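Local structure of benzyl alcohol dehydrogenase (1F8F) at residues 10-13 and 18-21; 158-163 and 327-332; 228-233 and 340-345; 238-243 and 249-254. The protein catalyses, as an aryl-alcohol dehydrogenase, the NAD-dependent oxidation of benzyl alcohol and related aromatic alcohols to their aldehydes, probably at a zinc ion held in its active site. All coordinates share one frame; numbering follows the deposited sequence.

Contact 1: residues 10-13 and 18-21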
loop_
_atom_site.group_PDB
_atom_site.type_symbol
_atom_site.label_atom_id
_atom_site.label_comp_id
_atom_site.label_asym_id
_atom_site.label_seq_id
_atom_site.Cartn_x
_atom_site.Cartn_y
_atom_site.Cartn_z
ATOM N N ALA A 10 -33.432 25.730 -16.208
ATOM C CA ALA A 10 -33.291 26.805 -15.257
ATOM C C ALA A 10 -31.995 27.572 -15.486
ATOM O O ALA A 10 -30.904 27.014 -15.284
ATOM C CB ALA A 10 -33.304 26.221 -13.838
ATOM N N VAL A 11 -32.036 28.870 -15.759
ATOM C CA VAL A 11 -30.872 29.699 -15.999
ATOM C C VAL A 11 -30.469 30.578 -14.830
ATOM O O VAL A 11 -31.328 31.158 -14.144
ATOM C CB VAL A 11 -31.191 30.594 -17.222
ATOM C CG1 VAL A 11 -30.115 31.669 -17.375
ATOM C CG2 VAL A 11 -31.374 29.810 -18.513
ATOM N N THR A 12 -29.175 30.723 -14.547
ATOM C CA THR A 12 -28.697 31.611 -13.510
ATOM C C THR A 12 -28.135 32.853 -14.197
ATOM O O THR A 12 -26.981 32.847 -14.598
ATOM C CB THR A 12 -27.620 30.926 -12.669
ATOM O OG1 THR A 12 -28.142 29.837 -11.897
ATOM C CG2 THR A 12 -27.018 31.911 -11.692
ATOM N N PRO A 13 -28.921 33.914 -14.377
ATOM C CA PRO A 13 -28.537 35.089 -15.135
ATOM C C PRO A 13 -27.448 35.966 -14.598
ATOM O O PRO A 13 -26.836 36.573 -15.479
ATOM C CB PRO A 13 -29.835 35.876 -15.352
ATOM C CG PRO A 13 -30.866 34.805 -15.226
ATOM C CD PRO A 13 -30.359 34.017 -14.012
ATOM N N ASP A 18 -31.759 34.639 -9.031
ATOM C CA ASP A 18 -32.581 33.463 -8.790
ATOM C C ASP A 18 -32.655 32.605 -10.047
ATOM O O ASP A 18 -32.692 33.159 -11.148
ATOM C CB ASP A 18 -34.000 33.918 -8.488
ATOM C CG ASP A 18 -34.471 34.041 -7.063
ATOM O OD1 ASP A 18 -33.679 34.010 -6.097
ATOM O OD2 ASP A 18 -35.728 34.149 -6.937
ATOM N N PHE A 19 -32.804 31.297 -9.927
ATOM C CA PHE A 19 -33.064 30.457 -11.108
ATOM C C PHE A 19 -34.417 30.910 -11.702
ATOM O O PHE A 19 -35.404 31.176 -10.970
ATOM C CB PHE A 19 -33.130 28.970 -10.731
ATOM C CG PHE A 19 -31.912 28.385 -10.068
ATOM C CD1 PHE A 19 -30.851 27.884 -10.831
ATOM C CD2 PHE A 19 -31.782 28.389 -8.699
ATOM C CE1 PHE A 19 -29.722 27.395 -10.211
ATOM C CE2 PHE A 19 -30.626 27.902 -8.086
ATOM C CZ PHE A 19 -29.592 27.419 -8.840
ATOM N N GLU A 20 -34.537 30.947 -13.022
ATOM C CA GLU A 20 -35.738 31.290 -13.770
ATOM C C GLU A 20 -35.871 30.243 -14.892
ATOM O O GLU A 20 -34.839 29.926 -15.501
ATOM C CB GLU A 20 -35.702 32.635 -14.483
ATOM C CG GLU A 20 -35.094 33.885 -13.921
ATOM C CD GLU A 20 -34.565 34.900 -14.927
ATOM O OE1 GLU A 20 -34.857 34.822 -16.153
ATOM O OE2 GLU A 20 -33.798 35.820 -14.503
ATOM N N LEU A 21 -37.055 29.769 -15.201
ATOM C CA LEU A 21 -37.208 28.764 -16.250
ATOM C C LEU A 21 -37.232 29.421 -17.621
ATOM O O LEU A 21 -37.879 30.469 -17.754
ATOM C CB LEU A 21 -38.463 27.930 -15.955
ATOM C CG LEU A 21 -38.375 26.970 -14.774
ATOM C CD1 LEU A 21 -39.592 26.064 -14.656
ATOM C CD2 LEU A 21 -37.092 26.145 -14.794
#
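Val11 and Glu20 form the antiparallel hydrogen-bonded pair of this hairpin end, and their two backbone bonds are unequal. Val11 N donates to Glu20 O at 3.0 Å, nearly straight at 166°, with the donor tilted 21° from the carbonyl plane. The return bond, Glu20 N to Val11 O, is weak at 3.4 Å. Two CA-H...O contacts flank them: Ala10 CA meets Glu20 O, and Phe19 CA lies 3.6 Å from Val11 O.

Apolar contacts centre on Ala10, which shares a face of the hairpin with Leu21, its non-hydrogen-bonded partner. Leu21 CD2 lies 3.9 Å from Ala10 CB. Phe19 CB touches Ala10 CB more loosely, at 4.2 Å. Beyond the pair, the Phe19 side chain packs on Ile351 of helix 351-360, and Phe19 O accepts a hydrogen bond from Asn352 ND2.

Two contacts set a polar atom against an apolar group. Phe19 CG is anti to its own carbonyl carbon (chi1 -58°), which lays the ring alongside the Thr12 side chain, the two pointing the same way; Thr12 OG1 approaches the ring obliquely, 3.4 Å from Phe19 CE1. Near the turn, the extended Glu20 chain crosses the Pro13 ring at a slant and puts OE2 3.2 Å from Pro13 CG, while its OE1 is bonded to Gln22 NE2.

The unequal bonds imply that backbone pairing slackens toward the turn, where side chains take over: buried Phe19 beside buried Thr12, and the carboxylate of Glu20, an exposed residue, against Pro13.

Contact 2: residues 158-163 and 327-332. With SO4 (sulfate ion), chain E.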
loop_
_atom_site.group_PDB
_atom_site.type_symbol
_atom_site.label_atom_id
_atom_site.label_comp_id
_atom_site.label_asym_id
_atom_site.label_seq_id
_atom_site.Cartn_x
_atom_site.Cartn_y
_atom_site.Cartn_z
ATOM N N LYS A 158 -24.219 3.744 -16.192
ATOM C CA LYS A 158 -25.372 2.852 -16.275
ATOM C C LYS A 158 -25.706 2.267 -14.906
ATOM O O LYS A 158 -24.818 1.729 -14.241
ATOM C CB LYS A 158 -25.191 1.742 -17.306
ATOM C CG LYS A 158 -26.246 0.643 -17.281
ATOM C CD LYS A 158 -26.373 -0.003 -18.664
ATOM C CE LYS A 158 -26.664 -1.492 -18.567
ATOM N NZ LYS A 158 -26.734 -2.110 -19.943
ATOM N N VAL A 159 -26.967 2.372 -14.485
ATOM C CA VAL A 159 -27.379 1.722 -13.243
ATOM C C VAL A 159 -28.647 0.902 -13.505
ATOM O O VAL A 159 -29.327 0.992 -14.530
ATOM C CB VAL A 159 -27.603 2.652 -12.040
ATOM C CG1 VAL A 159 -26.418 3.495 -11.640
ATOM C CG2 VAL A 159 -28.803 3.563 -12.313
ATOM N N THR A 160 -28.966 0.095 -12.502
ATOM C CA THR A 160 -30.075 -0.843 -12.567
ATOM C C THR A 160 -31.438 -0.209 -12.718
ATOM O O THR A 160 -31.693 0.820 -12.094
ATOM C CB THR A 160 -30.083 -1.731 -11.305
ATOM O OG1 THR A 160 -31.040 -2.758 -11.482
ATOM C CG2 THR A 160 -30.409 -1.018 -10.012
ATOM N N LYS A 161 -32.367 -0.841 -13.426
ATOM C CA LYS A 161 -33.726 -0.329 -13.549
ATOM C C LYS A 161 -34.592 -0.735 -12.362
ATOM O O LYS A 161 -35.752 -0.328 -12.243
ATOM C CB LYS A 161 -34.401 -0.848 -14.823
ATOM C CG LYS A 161 -33.820 -0.301 -16.116
ATOM C CD LYS A 161 -34.595 -0.769 -17.333
ATOM C CE LYS A 161 -33.899 -0.548 -18.664
ATOM N NZ LYS A 161 -33.700 0.897 -19.002
ATOM N N ASP A 162 -34.039 -1.456 -11.402
ATOM C CA ASP A 162 -34.745 -1.951 -10.248
ATOM C C ASP A 162 -34.861 -0.959 -9.096
ATOM O O ASP A 162 -35.343 -1.340 -8.015
ATOM C CB ASP A 162 -34.059 -3.215 -9.706
ATOM C CG ASP A 162 -34.177 -4.486 -10.501
ATOM O OD1 ASP A 162 -34.620 -4.535 -11.670
ATOM O OD2 ASP A 162 -33.798 -5.544 -9.945
ATOM N N VAL A 163 -34.351 0.257 -9.233
ATOM C CA VAL A 163 -34.436 1.266 -8.185
ATOM C C VAL A 163 -34.988 2.500 -8.872
ATOM O O VAL A 163 -34.643 2.765 -10.027
ATOM C CB VAL A 163 -33.070 1.550 -7.560
ATOM C CG1 VAL A 163 -33.100 2.715 -6.572
ATOM C CG2 VAL A 163 -32.505 0.342 -6.816
ATOM N N GLU A 327 -21.176 0.307 -7.013
ATOM C CA GLU A 327 -20.967 -0.347 -5.739
ATOM C C GLU A 327 -21.879 0.290 -4.665
ATOM O O GLU A 327 -22.518 -0.402 -3.862
ATOM C CB GLU A 327 -19.500 -0.356 -5.268
ATOM C CG GLU A 327 -18.571 -1.298 -6.025
ATOM C CD GLU A 327 -17.110 -1.006 -5.849
ATOM O OE1 GLU A 327 -16.634 -0.001 -5.300
ATOM O OE2 GLU A 327 -16.290 -1.852 -6.290
ATOM N N LEU A 328 -22.002 1.628 -4.667
ATOM C CA LEU A 328 -22.920 2.241 -3.703
ATOM C C LEU A 328 -24.372 1.813 -3.958
ATOM O O LEU A 328 -25.080 1.566 -2.997
ATOM C CB LEU A 328 -22.801 3.753 -3.699
ATOM C CG LEU A 328 -21.405 4.320 -3.336
ATOM C CD1 LEU A 328 -21.489 5.837 -3.476
ATOM C CD2 LEU A 328 -20.901 3.832 -1.992
ATOM N N VAL A 329 -24.875 1.753 -5.171
ATOM C CA VAL A 329 -26.264 1.332 -5.435
ATOM C C VAL A 329 -26.488 -0.088 -4.913
ATOM O O VAL A 329 -27.588 -0.416 -4.443
ATOM C CB VAL A 329 -26.617 1.357 -6.935
ATOM C CG1 VAL A 329 -27.997 0.798 -7.234
ATOM C CG2 VAL A 329 -26.534 2.743 -7.553
ATOM N N ARG A 330 -25.494 -0.965 -5.062
ATOM C CA ARG A 330 -25.619 -2.342 -4.572
ATOM C C ARG A 330 -25.630 -2.356 -3.055
ATOM O O ARG A 330 -26.386 -3.123 -2.504
ATOM C CB ARG A 330 -24.455 -3.231 -5.062
ATOM C CG ARG A 330 -24.236 -4.603 -4.473
ATOM C CD ARG A 330 -22.788 -5.085 -4.475
ATOM N NE ARG A 330 -21.933 -4.871 -5.561
ATOM C CZ ARG A 330 -21.025 -4.715 -6.459
ATOM N NH1 ARG A 330 -21.386 -4.318 -7.695
ATOM N NH2 ARG A 330 -19.710 -4.872 -6.271
ATOM N N LEU A 331 -24.846 -1.566 -2.353
ATOM C CA LEU A 331 -24.824 -1.519 -0.882
ATOM C C LEU A 331 -26.147 -1.017 -0.334
ATOM O O LEU A 331 -26.727 -1.529 0.646
ATOM C CB LEU A 331 -23.611 -0.664 -0.473
ATOM C CG LEU A 331 -22.272 -1.417 -0.497
ATOM C CD1 LEU A 331 -21.185 -0.423 -0.121
ATOM C CD2 LEU A 331 -22.252 -2.600 0.504
ATOM N N TYR A 332 -26.729 -0.051 -1.063
ATOM C CA TYR A 332 -28.044 0.475 -0.743
ATOM C C TYR A 332 -29.085 -0.635 -0.940
ATOM O O TYR A 332 -29.910 -0.763 -0.025
ATOM C CB TYR A 332 -28.414 1.670 -1.645
ATOM C CG TYR A 332 -29.874 2.074 -1.650
ATOM C CD1 TYR A 332 -30.411 2.749 -0.562
ATOM C CD2 TYR A 332 -30.731 1.778 -2.687
ATOM C CE1 TYR A 332 -31.745 3.116 -0.487
ATOM C CE2 TYR A 332 -32.080 2.124 -2.677
ATOM C CZ TYR A 332 -32.582 2.798 -1.571
ATOM O OH TYR A 332 -33.888 3.184 -1.502
HETATM S S SO4 E . -16.883 -4.603 -8.398
HETATM O O1 SO4 E . -17.281 -3.545 -9.372
HETATM O O2 SO4 E . -15.385 -4.814 -8.544
HETATM O O3 SO4 E . -17.529 -5.904 -8.791
HETATM O O4 SO4 E . -17.272 -4.202 -7.019
#
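Val159, Thr160 and Val163 meet Val329 and Tyr332 in a small, buried, wholly apolar contact, where the end of strand 156-159 and the loop after it lie against helix 321-333. The strand belongs to the GroES-like part of the chain, the helix to the zinc-binding dehydrogenase part. Val329 sits opposite Val159, their CA atoms 7.9 Å apart, and uses both branches. Its CG2 touches Val159 CG1 at 4.2 Å, the two side chains crossing at about a right angle, whereas CG1, anti to the backbone N (chi1 174°), reaches Thr160 CG2 at 4.1 Å. One turn further along, Tyr332 CE2 lies 4.1 Å from Val163 CG1, which approaches the ring obliquely; Phe339 meets this ring edge-to-face.

The hydroxyl of Thr160 is turned to its own loop: OG1 accepts from Asp162 N at 3.3 Å, with an N-H...O angle of 164°, closing an ST turn, while the CG2 methyl group faces the helix.

Another side of the helix faces the second subunit, where Arg330 NH2 bonds to Ala191 O of that subunit. The same nitrogen makes a weak bond, bent to 130°, to O4 of a sulfate ion probably taken from the crystallisation liquor.

Packing of methyl groups on methyl groups and on one aromatic ring, between a strand end and a helix, joins the two parts of the chain in the medium-chain, zinc-dependent alcohol dehydrogenase fold.

Contact 3: residues 228-233 and 340-345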
loop_
_atom_site.group_PDB
_atom_site.type_symbol
_atom_site.label_atom_id
_atom_site.label_comp_id
_atom_site.label_asym_id
_atom_site.label_seq_id
_atom_site.Cartn_x
_atom_site.Cartn_y
_atom_site.Cartn_z
ATOM N N LEU A 228 -27.580 16.737 14.137
ATOM C CA LEU A 228 -26.931 15.852 15.106
ATOM C C LEU A 228 -27.932 14.766 15.540
ATOM O O LEU A 228 -27.498 13.653 15.854
ATOM C CB LEU A 228 -26.386 16.497 16.363
ATOM C CG LEU A 228 -25.221 17.449 16.392
ATOM C CD1 LEU A 228 -25.005 18.048 17.780
ATOM C CD2 LEU A 228 -23.876 16.826 15.944
ATOM N N GLU A 229 -29.234 15.047 15.525
ATOM C CA GLU A 229 -30.133 13.977 15.915
ATOM C C GLU A 229 -30.264 12.908 14.837
ATOM O O GLU A 229 -30.422 11.728 15.126
ATOM C CB GLU A 229 -31.557 14.488 16.288
ATOM C CG GLU A 229 -31.390 15.767 17.125
ATOM C CD GLU A 229 -31.649 15.443 18.583
ATOM O OE1 GLU A 229 -32.646 15.917 19.187
ATOM O OE2 GLU A 229 -30.887 14.647 19.154
ATOM N N LEU A 230 -30.180 13.358 13.588
ATOM C CA LEU A 230 -30.276 12.459 12.454
ATOM C C LEU A 230 -29.002 11.628 12.438
ATOM O O LEU A 230 -29.042 10.395 12.245
ATOM C CB LEU A 230 -30.473 13.209 11.115
ATOM C CG LEU A 230 -30.435 12.444 9.794
ATOM C CD1 LEU A 230 -31.580 11.404 9.717
ATOM C CD2 LEU A 230 -30.622 13.311 8.561
ATOM N N ALA A 231 -27.846 12.236 12.715
ATOM C CA ALA A 231 -26.633 11.403 12.645
ATOM C C ALA A 231 -26.713 10.169 13.526
ATOM O O ALA A 231 -26.460 9.034 13.128
ATOM C CB ALA A 231 -25.394 12.228 12.967
ATOM N N LYS A 232 -27.081 10.387 14.770
ATOM C CA LYS A 232 -27.290 9.405 15.809
ATOM C C LYS A 232 -28.297 8.322 15.442
ATOM O O LYS A 232 -28.119 7.152 15.770
ATOM C CB LYS A 232 -27.934 10.169 16.979
ATOM C CG LYS A 232 -27.244 10.008 18.295
ATOM C CD LYS A 232 -27.315 8.560 18.793
ATOM C CE LYS A 232 -26.048 8.427 19.672
ATOM N NZ LYS A 232 -25.719 6.990 19.829
ATOM N N GLN A 233 -29.399 8.724 14.800
ATOM C CA GLN A 233 -30.406 7.817 14.274
ATOM C C GLN A 233 -29.766 7.047 13.109
ATOM O O GLN A 233 -30.144 5.888 12.893
ATOM C CB GLN A 233 -31.674 8.562 13.869
ATOM C CG GLN A 233 -32.367 9.421 14.915
ATOM C CD GLN A 233 -33.448 10.329 14.360
ATOM O OE1 GLN A 233 -33.612 10.396 13.142
ATOM N NE2 GLN A 233 -34.250 11.013 15.170
ATOM N N ASP A 340 -30.977 7.317 1.088
ATOM C CA ASP A 340 -32.299 7.864 0.875
ATOM C C ASP A 340 -32.840 8.621 2.094
ATOM O O ASP A 340 -33.791 9.396 1.983
ATOM C CB ASP A 340 -33.334 6.810 0.490
ATOM C CG ASP A 340 -33.623 5.719 1.476
ATOM O OD1 ASP A 340 -32.839 5.377 2.378
ATOM O OD2 ASP A 340 -34.739 5.170 1.388
ATOM N N GLN A 341 -32.300 8.449 3.293
ATOM C CA GLN A 341 -32.755 9.219 4.443
ATOM C C GLN A 341 -32.269 10.661 4.461
ATOM O O GLN A 341 -32.786 11.354 5.326
ATOM C CB GLN A 341 -32.437 8.579 5.800
ATOM C CG GLN A 341 -32.857 7.128 5.704
ATOM C CD GLN A 341 -33.705 6.595 6.797
ATOM O OE1 GLN A 341 -34.803 7.162 7.017
ATOM N NE2 GLN A 341 -33.143 5.519 7.394
ATOM N N LEU A 342 -31.394 11.090 3.556
ATOM C CA LEU A 342 -30.997 12.503 3.542
ATOM C C LEU A 342 -31.859 13.321 2.576
ATOM O O LEU A 342 -31.669 14.540 2.366
ATOM C CB LEU A 342 -29.531 12.538 3.075
ATOM C CG LEU A 342 -28.580 11.533 3.714
ATOM C CD1 LEU A 342 -27.147 11.600 3.151
ATOM C CD2 LEU A 342 -28.471 11.729 5.226
ATOM N N VAL A 343 -32.772 12.666 1.858
ATOM C CA VAL A 343 -33.463 13.308 0.755
ATOM C C VAL A 343 -34.840 13.904 0.899
ATOM O O VAL A 343 -35.665 13.192 1.480
ATOM C CB VAL A 343 -33.471 12.236 -0.393
ATOM C CG1 VAL A 343 -34.395 12.491 -1.537
ATOM C CG2 VAL A 343 -32.007 12.210 -0.924
ATOM N N LYS A 344 -35.071 15.069 0.256
ATOM C CA LYS A 344 -36.430 15.617 0.169
ATOM C C LYS A 344 -36.703 16.165 -1.245
ATOM O O LYS A 344 -35.902 16.909 -1.820
ATOM C CB LYS A 344 -36.688 16.693 1.218
ATOM C CG LYS A 344 -38.051 17.358 1.182
ATOM C CD LYS A 344 -38.121 18.621 2.043
ATOM C CE LYS A 344 -39.506 19.151 2.371
ATOM N NZ LYS A 344 -40.228 19.641 1.157
ATOM N N PHE A 345 -37.797 15.771 -1.883
ATOM C CA PHE A 345 -38.162 16.148 -3.241
ATOM C C PHE A 345 -38.903 17.472 -3.390
ATOM O O PHE A 345 -39.761 17.794 -2.572
ATOM C CB PHE A 345 -39.025 15.039 -3.846
ATOM C CG PHE A 345 -38.365 13.727 -4.125
ATOM C CD1 PHE A 345 -37.486 13.558 -5.173
ATOM C CD2 PHE A 345 -38.681 12.599 -3.358
ATOM C CE1 PHE A 345 -36.888 12.333 -5.449
ATOM C CE2 PHE A 345 -38.092 11.370 -3.617
ATOM C CZ PHE A 345 -37.179 11.232 -4.669
#
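Leu230 alone carries the first side of this contact, meeting Gln341 and Leu342 from the middle of helix 225-234. Before it in sequence, Leu228 is turned to strand 238-241, where it packs on Asn241. At Leu230 the side chain points toward the other segment: chi1 of 173° swings CG out from the helix, and chi2 of 63° then sets CD2 4.3 Å from Leu342 CD2, a loose methyl-to-methyl touch. The same Leu230 CD2 lies 4.4 Å from the backbone oxygen Gln341 O. With the CA atoms of Leu230 and Leu342 8.9 Å apart, the two leucines bridge the gap by their branch ends, and only 87 Å² is buried between the segments. Helix 225-234 follows the second strand of the Rossmann fold, strand 217-222, while 340-345 is a 3-10 turn running into strand 343-347, which pairs in parallel with strand 365-369 in the mixed sheet; the contact therefore joins a helix of the Rossmann domain to the turn leading into that sheet. Leu204 of helix 201-213 and Leu364 both touch each of the two leucines, making a four-leucine cluster, and the side chain of Leu342 is about 8 Å from the bound NAD. Next along the helix, Ala231 also packs on Leu204. Lys232 is directed otherwise, its NZ hydrogen-bonded to Ala236 O.

Contact 4: residues 238-243 and 249-254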
loop_
_atom_site.group_PDB
_atom_site.type_symbol
_atom_site.label_atom_id
_atom_site.label_comp_id
_atom_site.label_asym_id
_atom_site.label_seq_id
_atom_site.Cartn_x
_atom_site.Cartn_y
_atom_site.Cartn_z
ATOM N N HIS A 238 -21.475 8.585 18.970
ATOM C CA HIS A 238 -21.315 9.791 19.709
ATOM C C HIS A 238 -21.573 11.004 18.812
ATOM O O HIS A 238 -21.234 10.933 17.620
ATOM C CB HIS A 238 -19.902 10.045 20.311
ATOM C CG HIS A 238 -19.466 8.964 21.233
ATOM N ND1 HIS A 238 -19.076 7.709 20.779
ATOM C CD2 HIS A 238 -19.416 8.934 22.593
ATOM C CE1 HIS A 238 -18.788 6.950 21.834
ATOM N NE2 HIS A 238 -19.016 7.663 22.956
ATOM N N VAL A 239 -22.289 11.995 19.386
ATOM C CA VAL A 239 -22.573 13.248 18.709
ATOM C C VAL A 239 -22.062 14.381 19.587
ATOM O O VAL A 239 -22.046 14.230 20.811
ATOM C CB VAL A 239 -24.057 13.445 18.358
ATOM C CG1 VAL A 239 -24.433 12.471 17.228
ATOM C CG2 VAL A 239 -25.010 13.346 19.551
ATOM N N ILE A 240 -21.574 15.503 19.062
ATOM C CA ILE A 240 -21.019 16.639 19.761
ATOM C C ILE A 240 -21.440 17.976 19.127
ATOM O O ILE A 240 -21.260 18.221 17.920
ATOM C CB ILE A 240 -19.456 16.618 19.700
ATOM C CG1 ILE A 240 -18.818 15.580 20.612
ATOM C CG2 ILE A 240 -18.801 17.948 20.014
ATOM C CD1 ILE A 240 -17.428 15.191 20.169
ATOM N N ASN A 241 -21.917 18.896 19.937
ATOM C CA ASN A 241 -22.277 20.252 19.488
ATOM C C ASN A 241 -21.083 21.162 19.692
ATOM O O ASN A 241 -20.783 21.530 20.820
ATOM C CB ASN A 241 -23.519 20.727 20.239
ATOM C CG ASN A 241 -24.186 21.984 19.720
ATOM O OD1 ASN A 241 -23.530 22.961 19.332
ATOM N ND2 ASN A 241 -25.511 22.019 19.695
ATOM N N SER A 242 -20.371 21.599 18.652
ATOM C CA SER A 242 -19.202 22.430 18.774
ATOM C C SER A 242 -19.474 23.901 19.076
ATOM O O SER A 242 -18.525 24.689 18.931
ATOM C CB SER A 242 -18.298 22.430 17.548
ATOM O OG SER A 242 -18.700 23.384 16.570
ATOM N N LYS A 243 -20.688 24.280 19.460
ATOM C CA LYS A 243 -21.000 25.631 19.877
ATOM C C LYS A 243 -20.983 25.675 21.403
ATOM O O LYS A 243 -20.482 26.601 22.010
ATOM C CB LYS A 243 -22.343 26.108 19.328
ATOM C CG LYS A 243 -22.502 27.621 19.491
ATOM C CD LYS A 243 -23.474 28.188 18.469
ATOM C CE LYS A 243 -22.753 28.499 17.144
ATOM N NZ LYS A 243 -23.831 28.778 16.133
ATOM N N ALA A 249 -11.338 18.149 23.024
ATOM C CA ALA A 249 -11.239 17.526 24.323
ATOM C C ALA A 249 -12.242 16.360 24.366
ATOM O O ALA A 249 -11.839 15.321 24.856
ATOM C CB ALA A 249 -11.567 18.509 25.437
ATOM N N ALA A 250 -13.440 16.623 23.829
ATOM C CA ALA A 250 -14.400 15.518 23.841
ATOM C C ALA A 250 -13.849 14.391 22.965
ATOM O O ALA A 250 -13.742 13.251 23.423
ATOM C CB ALA A 250 -15.789 16.023 23.464
ATOM N N ILE A 251 -13.486 14.626 21.718
ATOM C CA ILE A 251 -12.942 13.551 20.861
ATOM C C ILE A 251 -11.784 12.882 21.554
ATOM O O ILE A 251 -11.774 11.646 21.548
ATOM C CB ILE A 251 -12.508 14.067 19.460
ATOM C CG1 ILE A 251 -13.693 14.651 18.733
ATOM C CG2 ILE A 251 -11.882 12.923 18.644
ATOM C CD1 ILE A 251 -13.587 15.469 17.509
ATOM N N LYS A 252 -10.811 13.538 22.181
ATOM C CA LYS A 252 -9.680 12.835 22.798
ATOM C C LYS A 252 -10.053 11.926 23.953
ATOM O O LYS A 252 -9.530 10.774 24.068
ATOM C CB LYS A 252 -8.636 13.862 23.254
ATOM C CG LYS A 252 -7.520 14.186 22.256
ATOM C CD LYS A 252 -6.886 15.522 22.599
ATOM C CE LYS A 252 -5.856 15.957 21.587
ATOM N NZ LYS A 252 -4.445 15.647 21.993
ATOM N N GLU A 253 -11.024 12.389 24.792
ATOM C CA GLU A 253 -11.440 11.485 25.909
ATOM C C GLU A 253 -12.214 10.284 25.409
ATOM O O GLU A 253 -12.025 9.165 25.904
ATOM C CB GLU A 253 -12.152 12.256 27.018
ATOM C CG GLU A 253 -13.460 12.958 26.720
ATOM C CD GLU A 253 -13.835 14.231 27.465
ATOM O OE1 GLU A 253 -13.100 14.760 28.328
ATOM O OE2 GLU A 253 -14.934 14.835 27.267
ATOM N N ILE A 254 -13.097 10.436 24.431
ATOM C CA ILE A 254 -13.899 9.353 23.865
ATOM C C ILE A 254 -13.018 8.283 23.205
ATOM O O ILE A 254 -13.332 7.084 23.328
ATOM C CB ILE A 254 -14.847 9.927 22.778
ATOM C CG1 ILE A 254 -15.961 10.784 23.444
ATOM C CG2 ILE A 254 -15.530 8.895 21.880
ATOM C CD1 ILE A 254 -16.840 11.582 22.455
#
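Ile254 lies over the imidazole of His238 like a lid. Its CG2 methyl stands 3.7 Å from the ring centroid and only 5° off the ring normal, a CH-pi contact centred on one face. The other branch covers the side of the ring nearer the backbone, Ile254 CD1 reaching His238 CD2 at 3.7 Å. Two branches of one isoleucine thus bear on the same flat group, and the side chains slide past each other in opposite directions.

The second bump comes from the strand. Ile240 points toward the helix, and its CD1 enters a hollow bounded by three side chains: Ala250 CB at 3.8 Å, Ile251 CG1 at 4.0 Å and, more loosely, Ile254 CD1 at 4.3 Å. Ala250, the smallest of the three, ends at CB, and Ile240 CD1 rests against that methyl group between the longer isoleucines. With Ile240 CG1 anti to the carbonyl carbon (chi1 -75°) and the chain extended beyond it, CD1 reaches this hollow, and the Ile251 chain crosses Ile240 at about a right angle.

Strand 238-241 is the outermost on its side of the six-stranded parallel Rossmann sheet, and helix 247-254 returns over it nearly antiparallel, at 160°, with the axes 10.1 Å apart: the strand-to-helix half of a beta-alpha-beta unit. Ile219 of the adjacent strand 217-222 extends the floor under His238, Ile240 and Ile254.

Where the strand ends, Asn241 OD1 accepts from Lys243 N at 3.1 Å, in the carbonyl plane and on a lone pair, closing an Asx turn. Ser242, within that turn, touches the bound NAD.

From the N terminus, contact 1 closes first, a short hairpin loop between strands 5-11 and 20-26 that is finished before any other contact opens. Contact 2 opens at 158-163 and spans a long loop to 327-332, tying the GroES-like part to helix 321-333. Contact 3 opens inside it and closes beyond it, so the two cross, touching through Tyr332 and Asp340; it ties helix 225-234 of the Rossmann part to the turn before strand 343-347 of the mixed sheet. Contact 4 is a local strand-to-helix closure nested within both loops, and it meets contact 3 where Leu228 and Lys232 pack on strand 238-241. Contact 1 touches none of the others.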